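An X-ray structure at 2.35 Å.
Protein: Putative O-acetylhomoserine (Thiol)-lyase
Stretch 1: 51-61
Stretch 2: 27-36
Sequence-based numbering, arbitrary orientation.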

ATOM      1  N   GLY D  51      -7.650  -0.970 -24.687  1.00 41.05           N
ATOM      2  CA  GLY D  51      -6.528  -1.485 -23.918  1.00 35.54           C
ATOM      3  C   GLY D  51      -5.849  -0.453 -23.043  1.00 27.90           C
ATOM      4  O   GLY D  51      -6.213   0.728 -23.025  1.00 22.96           O
ATOM      5  N   ASN D  52      -4.826  -0.916 -22.339  1.00 22.63           N
ATOM      6  CA  ASN D  52      -4.065  -0.065 -21.431  1.00 19.35           C
ATOM      7  C   ASN D  52      -3.261   0.983 -22.127  1.00 18.16           C
ATOM      8  O   ASN D  52      -2.585   0.714 -23.129  1.00 16.98           O
ATOM      9  CB  ASN D  52      -3.106  -0.900 -20.603  1.00 19.45           C
ATOM     10  CG  ASN D  52      -3.818  -1.921 -19.755  1.00 19.29           C
ATOM     11  OD1 ASN D  52      -5.012  -1.804 -19.504  1.00 16.85           O
ATOM     12  ND2 ASN D  52      -3.073  -2.909 -19.278  1.00 20.37           N
ATOM     13  N   ILE D  53      -3.320   2.185 -21.567  1.00 16.28           N
ATOM     14  CA  ILE D  53      -2.599   3.337 -22.101  1.00 14.35           C
ATOM     15  C   ILE D  53      -1.834   4.103 -21.021  1.00 13.48           C
ATOM     16  O   ILE D  53      -0.607   4.188 -21.053  1.00 12.07           O
ATOM     17  CB  ILE D  53      -3.558   4.342 -22.761  1.00 13.40           C
ATOM     18  CG1 ILE D  53      -4.239   3.722 -23.966  1.00 14.18           C
ATOM     19  CG2 ILE D  53      -2.785   5.574 -23.192  1.00 13.03           C
ATOM     20  CD1 ILE D  53      -5.276   4.629 -24.640  1.00 15.03           C
ATOM     21  N   TYR D  54      -2.584   4.625 -20.053  1.00 12.77           N
ATOM     22  CA  TYR D  54      -2.044   5.415 -18.965  1.00 12.51           C
ATOM     23  C   TYR D  54      -3.061   5.384 -17.849  1.00 13.24           C
ATOM     24  O   TYR D  54      -4.259   5.582 -18.090  1.00 12.58           O
ATOM     25  CB  TYR D  54      -1.810   6.831 -19.460  1.00 12.00           C
ATOM     26  CG  TYR D  54      -1.138   7.739 -18.460  1.00 12.33           C
ATOM     27  CD1 TYR D  54       0.229   7.583 -18.164  1.00 11.86           C
ATOM     28  CD2 TYR D  54      -1.806   8.815 -17.908  1.00 11.78           C
ATOM     29  CE1 TYR D  54       0.882   8.429 -17.289  1.00 11.12           C
ATOM     30  CE2 TYR D  54      -1.166   9.657 -17.020  1.00 12.33           C
ATOM     31  CZ  TYR D  54       0.183   9.466 -16.726  1.00 11.47           C
ATOM     32  OH  TYR D  54       0.815  10.324 -15.850  1.00 11.40           O
ATOM     33  N   SER D  55      -2.566   5.168 -16.628  1.00 13.79           N
ATOM     34  CA  SER D  55      -3.424   5.043 -15.427  1.00 14.70           C
ATOM     35  C   SER D  55      -4.371   6.176 -15.097  1.00 12.86           C
ATOM     36  O   SER D  55      -5.324   5.959 -14.347  1.00 12.39           O
ATOM     37  CB  SER D  55      -2.644   4.575 -14.199  1.00 13.95           C
ATOM     38  OG  SER D  55      -2.160   3.284 -14.454  1.00 14.73           O
ATOM     39  N   ARG D  56      -4.131   7.360 -15.614  1.00 12.07           N
ATOM     40  CA  ARG D  56      -5.102   8.435 -15.351  1.00 12.50           C
ATOM     41  C   ARG D  56      -6.441   8.097 -16.012  1.00 13.06           C
ATOM     42  O   ARG D  56      -7.483   8.522 -15.543  1.00 13.10           O
ATOM     43  CB  ARG D  56      -4.587   9.802 -15.796  1.00 13.81           C
ATOM     44  CG  ARG D  56      -5.654  10.881 -15.976  1.00 13.59           C
ATOM     45  CD  ARG D  56      -5.118  12.287 -16.074  1.00 13.30           C
ATOM     46  NE  ARG D  56      -3.820  12.434 -16.717  1.00 13.59           N
ATOM     47  CZ  ARG D  56      -3.547  12.604 -18.009  1.00 13.29           C
ATOM     48  NH1 ARG D  56      -4.497  12.564 -18.923  1.00 13.93           N
ATOM     49  NH2 ARG D  56      -2.281  12.758 -18.365  1.00 11.12           N
ATOM     50  N   LEU D  57      -6.398   7.303 -17.088  1.00 14.46           N
ATOM     51  CA  LEU D  57      -7.604   6.888 -17.822  1.00 15.36           C
ATOM     52  C   LEU D  57      -8.160   5.577 -17.279  1.00 15.40           C
ATOM     53  O   LEU D  57      -9.345   5.469 -17.028  1.00 14.96           O
ATOM     54  CB  LEU D  57      -7.299   6.657 -19.296  1.00 18.13           C
ATOM     55  CG  LEU D  57      -6.517   7.751 -20.015  1.00 18.07           C
ATOM     56  CD1 LEU D  57      -6.632   7.495 -21.503  1.00 18.24           C
ATOM     57  CD2 LEU D  57      -7.122   9.086 -19.691  1.00 17.96           C
ATOM     58  N   SER D  58      -7.292   4.559 -17.163  1.00 13.74           N
ATOM     59  CA  SER D  58      -7.720   3.285 -16.649  1.00 12.41           C
ATOM     60  C   SER D  58      -6.514   2.504 -16.131  1.00 12.90           C
ATOM     61  O   SER D  58      -5.383   2.685 -16.595  1.00 13.56           O
ATOM     62  CB  SER D  58      -8.419   2.447 -17.702  1.00 11.72           C
ATOM     63  OG  SER D  58      -7.492   2.017 -18.700  1.00 14.15           O
ATOM     64  N   ASN D  59      -6.806   1.599 -15.199  1.00 11.54           N
ATOM     65  CA  ASN D  59      -5.831   0.717 -14.556  1.00 10.87           C
ATOM     66  C   ASN D  59      -6.485  -0.670 -14.368  1.00  9.47           C
ATOM     67  O   ASN D  59      -7.658  -0.750 -14.019  1.00  8.84           O
ATOM     68  CB  ASN D  59      -5.403   1.374 -13.257  1.00 11.56           C
ATOM     69  CG  ASN D  59      -4.457   0.526 -12.433  1.00 12.88           C
ATOM     70  OD1 ASN D  59      -4.812  -0.571 -11.960  1.00 13.22           O
ATOM     71  ND2 ASN D  59      -3.294   1.097 -12.121  1.00 12.56           N
ATOM     72  N   PRO D  60      -5.745  -1.757 -14.616  1.00  8.43           N
ATOM     73  CA  PRO D  60      -6.315  -3.100 -14.492  1.00  8.19           C
ATOM     74  C   PRO D  60      -6.901  -3.424 -13.123  1.00  7.74           C
ATOM     75  O   PRO D  60      -7.946  -4.083 -13.063  1.00  8.96           O
ATOM     76  CB  PRO D  60      -5.145  -4.034 -14.810  1.00  8.86           C
ATOM     77  CG  PRO D  60      -4.131  -3.180 -15.491  1.00  9.05           C
ATOM     78  CD  PRO D  60      -4.319  -1.794 -14.963  1.00  8.91           C
ATOM     79  N   THR D  61      -6.297  -2.942 -12.048  1.00  6.72           N
ATOM     80  CA  THR D  61      -6.831  -3.199 -10.712  1.00  6.19           C
ATOM     81  C   THR D  61      -8.189  -2.549 -10.639  1.00  6.38           C
ATOM     82  O   THR D  61      -9.196  -3.203 -10.348  1.00  6.19           O
ATOM     83  CB  THR D  61      -5.916  -2.666  -9.586  1.00  5.82           C
ATOM     84  OG1 THR D  61      -4.633  -3.289  -9.663  1.00  5.16           O
ATOM     85  CG2 THR D  61      -6.512  -2.944  -8.224  1.00  5.55           C
TER
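Stretch 2 (27-36) IYQNTAYNFE

The centre of this contact is the ring of Y33, which gives up more area to the other stretch than any other residue here, 106 Å². Its CA-to-CB bond points toward stretch 1, and with chi1 in the m well the ring reaches along the loop rather than ending on one neighbour. N52 covers one face: its CB lies 3.8 Å from the Y33 ring centroid and 18° off the normal, so an asparagine meets the aromatic with its methylene while its ND2 is hydrogen-bonded elsewhere in the structure. The ring edge faces backbone, with I53 O 3.6 Å from Y33 CD1 and Y54 N 4.0 Å from the same carbon. Farther out along the ring, P60 CD packs 4.0 Å from Y33 CZ.

P60 also serves a second aromatic. Its CB is 3.8 Å from Y28 CD2, an off-centre CH-pi contact, and its CG lies over one face of the Y28 ring. A single proline thus touches two tyrosines five positions apart. At the other end, F35 brings its ring tip to I53 and N52: I53 CG2 is 4.4 Å from F35 CZ, although the CA-to-CB bond of I53 points away, and N52 O is 3.4 Å from F35 CE1.

Stretch 2 forms no regular strand: Y28 and Q29 are turn-like, with psi near 80°, T31 (-106/-28) breaks the extended angles that follow, and extended angles resume from A32 to F35. It runs antiparallel to stretch 1 in register: I53 lies nearest Y33, Y54 nearest A32, S55 nearest T31 and, far along, T61 nearest I27. Stretch 1 is loop through N59, with a helical turn-like segment at 55-57, and enters a helix at P60. Contact lapses at R56 and L57, which bury nothing against stretch 2, and builds again from N59 to T61.

The polar bonds follow this alignment. S55 N donates to T31 O at 2.8 Å and 173°, nearly straight, and the same carbonyl oxygen lies 3.4 Å from Y54 CA in a CA-H...O contact. The S55 hydroxyl is a relay: OG donates to N30 O at 2.6 Å and receives the Y33 OH proton at 2.8 Å, so the phenol that ends the apolar centre is satisfied by a short side chain pointing toward stretch 2. N59 does double work before the helix. Its OD1 accepts from T61 N at 2.8 Å as the N-cap, while its ND2 donates across to Y28 O at 3.0 Å. T61 then closes this end, its OG1 accepting from Y28 N at 3.0 Å and 171°; both backbone polar groups of Y28 are thereby met by side chains at the start of the helix.

Water finishes the margin: water 2 donates to Y33 O at 2.6 Å and to I53 O at 2.8 Å, linking two carbonyls that could not pair directly. The rule to read is that Y33 gives the largest single share of the buried area, while the polar side chains of S55, N59 and T61 meet backbone atoms of stretch 2, beside one straight backbone bond from S55 N to T31 O.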

ATOM      1  N   ILE D  27      -1.996  -5.622  -7.363  1.00 13.45           N
ATOM      2  CA  ILE D  27      -2.073  -4.175  -7.221  1.00 12.76           C
ATOM      3  C   ILE D  27      -1.099  -3.574  -8.241  1.00 12.26           C
ATOM      4  O   ILE D  27       0.132  -3.639  -8.059  1.00 11.79           O
ATOM      5  CB  ILE D  27      -1.663  -3.681  -5.834  1.00 11.81           C
ATOM      6  CG1 ILE D  27      -2.467  -4.390  -4.751  1.00 11.61           C
ATOM      7  CG2 ILE D  27      -1.823  -2.175  -5.781  1.00 11.28           C
ATOM      8  CD1 ILE D  27      -1.989  -4.084  -3.334  1.00 11.21           C
ATOM      9  N   TYR D  28      -1.658  -3.000  -9.300  1.00 11.56           N
ATOM     10  CA  TYR D  28      -0.861  -2.374 -10.333  1.00 12.69           C
ATOM     11  C   TYR D  28      -0.492  -0.928  -9.932  1.00 12.81           C
ATOM     12  O   TYR D  28      -1.067   0.033 -10.447  1.00 10.67           O
ATOM     13  CB  TYR D  28      -1.558  -2.445 -11.706  1.00 13.25           C
ATOM     14  CG  TYR D  28      -1.648  -3.869 -12.213  1.00 14.03           C
ATOM     15  CD1 TYR D  28      -0.594  -4.434 -12.944  1.00 13.90           C
ATOM     16  CD2 TYR D  28      -2.763  -4.680 -11.944  1.00 14.78           C
ATOM     17  CE1 TYR D  28      -0.645  -5.740 -13.396  1.00 13.89           C
ATOM     18  CE2 TYR D  28      -2.817  -5.997 -12.391  1.00 14.33           C
ATOM     19  CZ  TYR D  28      -1.752  -6.506 -13.130  1.00 14.88           C
ATOM     20  OH  TYR D  28      -1.778  -7.783 -13.578  1.00 17.28           O
ATOM     21  N   GLN D  29       0.482  -0.803  -9.016  1.00 12.38           N
ATOM     22  CA  GLN D  29       0.962   0.499  -8.523  1.00 12.30           C
ATOM     23  C   GLN D  29       1.873   0.895  -9.698  1.00 11.54           C
ATOM     24  O   GLN D  29       3.117   0.779  -9.669  1.00 10.71           O
ATOM     25  CB  GLN D  29       1.710   0.339  -7.193  1.00 13.30           C
ATOM     26  CG  GLN D  29       2.045   1.670  -6.559  1.00 12.74           C
ATOM     27  CD  GLN D  29       0.793   2.384  -6.135  1.00 12.85           C
ATOM     28  OE1 GLN D  29       0.048   1.878  -5.318  1.00 12.44           O
ATOM     29  NE2 GLN D  29       0.608   3.624  -6.619  1.00 13.25           N
ATOM     30  N   ASN D  30       1.205   1.408 -10.738  1.00 10.72           N
ATOM     31  CA  ASN D  30       1.827   1.757 -11.988  1.00  9.78           C
ATOM     32  C   ASN D  30       1.036   2.774 -12.823  1.00  9.90           C
ATOM     33  O   ASN D  30      -0.195   2.765 -12.820  1.00  9.81           O
ATOM     34  CB  ASN D  30       1.772   0.457 -12.759  1.00  9.79           C
ATOM     35  CG  ASN D  30       2.352   0.561 -14.131  1.00 10.09           C
ATOM     36  OD1 ASN D  30       3.569   0.656 -14.324  1.00  9.29           O
ATOM     37  ND2 ASN D  30       1.474   0.433 -15.109  1.00 11.15           N
ATOM     38  N   THR D  31       1.747   3.623 -13.548  1.00 10.20           N
ATOM     39  CA  THR D  31       1.095   4.651 -14.361  1.00 10.95           C
ATOM     40  C   THR D  31       1.115   4.398 -15.834  1.00 10.75           C
ATOM     41  O   THR D  31       0.194   4.832 -16.528  1.00 11.29           O
ATOM     42  CB  THR D  31       1.718   6.040 -14.146  1.00 10.88           C
ATOM     43  OG1 THR D  31       3.139   5.982 -14.351  1.00 12.62           O
ATOM     44  CG2 THR D  31       1.480   6.498 -12.732  1.00 11.66           C
ATOM     45  N   ALA D  32       2.135   3.679 -16.320  1.00 10.59           N
ATOM     46  CA  ALA D  32       2.235   3.435 -17.768  1.00 10.01           C
ATOM     47  C   ALA D  32       2.403   1.992 -18.150  1.00  9.76           C
ATOM     48  O   ALA D  32       2.768   1.159 -17.346  1.00  9.22           O
ATOM     49  CB  ALA D  32       3.336   4.284 -18.370  1.00  9.87           C
ATOM     50  N   TYR D  33       2.185   1.744 -19.430  1.00  9.88           N
ATOM     51  CA  TYR D  33       2.251   0.412 -19.985  1.00 10.14           C
ATOM     52  C   TYR D  33       3.132   0.319 -21.231  1.00 11.18           C
ATOM     53  O   TYR D  33       3.225   1.248 -22.027  1.00 11.97           O
ATOM     54  CB  TYR D  33       0.799  -0.006 -20.294  1.00 10.17           C
ATOM     55  CG  TYR D  33      -0.056   0.182 -19.066  1.00 10.31           C
ATOM     56  CD1 TYR D  33      -0.651   1.410 -18.797  1.00  9.57           C
ATOM     57  CD2 TYR D  33      -0.187  -0.840 -18.118  1.00  9.62           C
ATOM     58  CE1 TYR D  33      -1.404   1.598 -17.634  1.00 10.03           C
ATOM     59  CE2 TYR D  33      -0.939  -0.659 -16.976  1.00  9.64           C
ATOM     60  CZ  TYR D  33      -1.543   0.553 -16.731  1.00  9.88           C
ATOM     61  OH  TYR D  33      -2.246   0.750 -15.566  1.00  9.90           O
ATOM     62  N   ASN D  34       3.784  -0.823 -21.392  1.00 12.75           N
ATOM     63  CA  ASN D  34       4.665  -1.046 -22.518  1.00 12.89           C
ATOM     64  C   ASN D  34       3.891  -1.537 -23.726  1.00 14.20           C
ATOM     65  O   ASN D  34       3.444  -2.680 -23.748  1.00 12.92           O
ATOM     66  CB  ASN D  34       5.711  -2.091 -22.115  1.00 13.71           C
ATOM     67  CG  ASN D  34       6.780  -2.341 -23.184  1.00 13.61           C
ATOM     68  OD1 ASN D  34       7.385  -3.386 -23.182  1.00 14.28           O
ATOM     69  ND2 ASN D  34       7.018  -1.384 -24.086  1.00 13.52           N
ATOM     70  N   PHE D  35       3.697  -0.665 -24.718  1.00 16.76           N
ATOM     71  CA  PHE D  35       2.989  -1.056 -25.921  1.00 18.29           C
ATOM     72  C   PHE D  35       3.907  -2.023 -26.638  1.00 21.21           C
ATOM     73  O   PHE D  35       5.125  -1.836 -26.636  1.00 18.73           O
ATOM     74  CB  PHE D  35       2.688   0.122 -26.822  1.00 18.67           C
ATOM     75  CG  PHE D  35       1.942   1.211 -26.130  1.00 17.70           C
ATOM     76  CD1 PHE D  35       0.606   1.029 -25.767  1.00 15.08           C
ATOM     77  CD2 PHE D  35       2.544   2.413 -25.865  1.00 16.39           C
ATOM     78  CE1 PHE D  35      -0.084   2.013 -25.115  1.00 14.30           C
ATOM     79  CE2 PHE D  35       1.837   3.415 -25.221  1.00 15.47           C
ATOM     80  CZ  PHE D  35       0.531   3.217 -24.858  1.00 14.78           C
ATOM     81  N   GLU D  36       3.327  -3.060 -27.252  1.00 24.67           N
ATOM     82  CA  GLU D  36       4.104  -4.099 -27.971  1.00 25.37           C
ATOM     83  C   GLU D  36       4.707  -3.584 -29.285  1.00 25.74           C
ATOM     84  O   GLU D  36       5.690  -4.140 -29.761  1.00 24.68           O
ATOM     85  CB  GLU D  36       3.264  -5.336 -28.252  1.00 26.43           C
ATOM     86  CG  GLU D  36       2.622  -5.940 -27.013  1.00 28.86           C
ATOM     87  CD  GLU D  36       1.766  -7.137 -27.329  1.00 30.41           C
ATOM     88  OE1 GLU D  36       2.208  -7.998 -28.105  1.00 33.66           O
ATOM     89  OE2 GLU D  36       0.669  -7.251 -26.749  1.00 35.22           O
TER
HETATM   90  O   HOH W   1       3.631   8.744 -14.518  1.00 24.15           O
HETATM   91  O   HOH W   2       1.992   3.531 -21.865  1.00 14.41           O